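Local coordinates for predicted acetamidase/formamidase (PDB 3TKK), which is a predicted acetamidase/formamidase that binds zinc and calcium and probably hydrolyses carbon-nitrogen bonds in linear amides, at the interface of chains A and B. Sequence-based numbering; all coordinates share one arbitrary frame. Chains: chain A/B, Predicted acetamidase/formamidase.

The interface of chains A and B. Residues chain A 262, 266, 293, 297; chain B 122-123, 125-126.
With CG of B:Phe122 trans to its own backbone nitrogen (chi1 177°) and CG of A:Leu266 likewise (chi1 178°), the two side chains cross at about a right angle across the boundary between the two chains. Methyl CD1 of A:Leu266 sits over the centre of one face of the phenyl ring, 3.9 Å above its plane, while CB of A:Leu266 approaches CZ of B:Phe122 to 3.5 Å. At the ring's edge and in its plane lies the carbonyl oxygen of A:Gly262, 3.5 Å from CZ of B:Phe122. The ring is thus set against helix 260-270, covered on one face and met at its rim one turn earlier.

B:Leu126 fills in beside it: its CD1 touches CD1 of A:Leu266 at 3.6 Å and also turns to the phenol end of A:Tyr297, with CZ of that ring 4.0 Å away. From opposite directions, OH of A:Tyr297 and the amide oxygen OD1 of B:Asn123 come to 3.2 Å, a near approach only, with phenol and amide planes turned 62° from each other. The chain of B:Lys125, bent at its third and fourth torsions, brings its terminal nitrogen NZ obliquely above the ring border, a loose 4.1 Å from CE2 of A:Tyr297.

This largely apolar patch, repeated by the two-fold axis, packs helix 260-270 and the segment just after helix 291-296 of one subunit against loop 122-126 of the other and probably helps hold the dimer seen in the crystal together.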
loop_
_atom_site.group_PDB
_atom_site.type_symbol
_atom_site.label_atom_id
_atom_site.label_comp_id
_atom_site.label_asym_id
_atom_site.label_seq_id
_atom_site.Cartn_x
_atom_site.Cartn_y
_atom_site.Cartn_z
ATOM N N GLY A 262 -19.289 -8.496 -10.131
ATOM C CA GLY A 262 -18.916 -9.406 -9.047
ATOM C C GLY A 262 -17.390 -9.243 -8.736
ATOM O O GLY A 262 -16.995 -9.049 -7.596
ATOM N N LEU A 266 -16.087 -7.297 -5.401
ATOM C CA LEU A 266 -15.276 -8.212 -4.566
ATOM C C LEU A 266 -13.852 -7.618 -4.310
ATOM O O LEU A 266 -13.374 -7.585 -3.147
ATOM C CB LEU A 266 -15.076 -9.573 -5.268
ATOM C CG LEU A 266 -14.186 -10.596 -4.484
ATOM C CD1 LEU A 266 -14.792 -10.940 -3.210
ATOM C CD2 LEU A 266 -13.950 -11.917 -5.260
ATOM N N ILE A 293 -9.770 -16.749 -0.750
ATOM C CA ILE A 293 -10.685 -16.286 -1.801
ATOM C C ILE A 293 -10.346 -16.904 -3.158
ATOM O O ILE A 293 -11.194 -17.526 -3.801
ATOM C CB ILE A 293 -10.622 -14.746 -1.968
ATOM C CG1 ILE A 293 -10.765 -14.013 -0.634
ATOM C CG2 ILE A 293 -11.694 -14.277 -2.895
ATOM C CD1 ILE A 293 -12.050 -13.396 -0.454
ATOM N N TYR A 297 -12.563 -20.132 -5.426
ATOM C CA TYR A 297 -12.984 -20.191 -6.833
ATOM C C TYR A 297 -12.076 -21.053 -7.599
ATOM O O TYR A 297 -11.972 -20.910 -8.829
ATOM C CB TYR A 297 -13.083 -18.840 -7.511
ATOM C CG TYR A 297 -14.073 -17.870 -6.926
ATOM C CD1 TYR A 297 -13.693 -17.101 -5.868
ATOM C CD2 TYR A 297 -15.362 -17.683 -7.451
ATOM C CE1 TYR A 297 -14.476 -16.165 -5.325
ATOM C CE2 TYR A 297 -16.231 -16.703 -6.861
ATOM C CZ TYR A 297 -15.745 -15.963 -5.781
ATOM O OH TYR A 297 -16.396 -14.933 -5.088
ATOM N N PHE B 122 -21.151 -12.110 0.849
ATOM C CA PHE B 122 -20.918 -11.552 -0.484
ATOM C C PHE B 122 -21.636 -12.333 -1.566
ATOM O O PHE B 122 -22.268 -11.757 -2.469
ATOM C CB PHE B 122 -19.434 -11.604 -0.791
ATOM C CG PHE B 122 -19.103 -11.134 -2.131
ATOM C CD1 PHE B 122 -19.058 -9.767 -2.371
ATOM C CD2 PHE B 122 -18.863 -12.037 -3.169
ATOM C CE1 PHE B 122 -18.713 -9.307 -3.629
ATOM C CE2 PHE B 122 -18.534 -11.572 -4.446
ATOM C CZ PHE B 122 -18.458 -10.179 -4.654
ATOM N N ASN B 123 -21.472 -13.641 -1.466
ATOM C CA ASN B 123 -22.261 -14.606 -2.162
ATOM C C ASN B 123 -22.365 -15.900 -1.342
ATOM O O ASN B 123 -21.926 -15.969 -0.188
ATOM C CB ASN B 123 -21.629 -14.874 -3.508
ATOM C CG ASN B 123 -20.275 -15.470 -3.363
ATOM O OD1 ASN B 123 -19.466 -15.385 -4.272
ATOM N ND2 ASN B 123 -20.006 -16.084 -2.191
ATOM N N LYS B 125 -20.627 -18.406 -1.453
ATOM C CA LYS B 125 -19.326 -19.033 -1.125
ATOM C C LYS B 125 -18.430 -18.209 -0.206
ATOM O O LYS B 125 -17.561 -18.793 0.456
ATOM C CB LYS B 125 -18.524 -19.541 -2.373
ATOM C CG LYS B 125 -18.646 -21.101 -2.624
ATOM C CD LYS B 125 -17.408 -21.787 -3.306
ATOM C CE LYS B 125 -17.227 -21.385 -4.798
ATOM N NZ LYS B 125 -17.900 -20.029 -5.095
ATOM N N LEU B 126 -18.596 -16.874 -0.174
ATOM C CA LEU B 126 -17.773 -16.070 0.711
ATOM C C LEU B 126 -18.590 -15.356 1.796
ATOM O O LEU B 126 -19.473 -14.561 1.493
ATOM C CB LEU B 126 -17.004 -15.003 -0.068
ATOM C CG LEU B 126 -16.368 -15.415 -1.357
ATOM C CD1 LEU B 126 -16.054 -14.194 -2.154
ATOM C CD2 LEU B 126 -15.134 -16.299 -1.090
#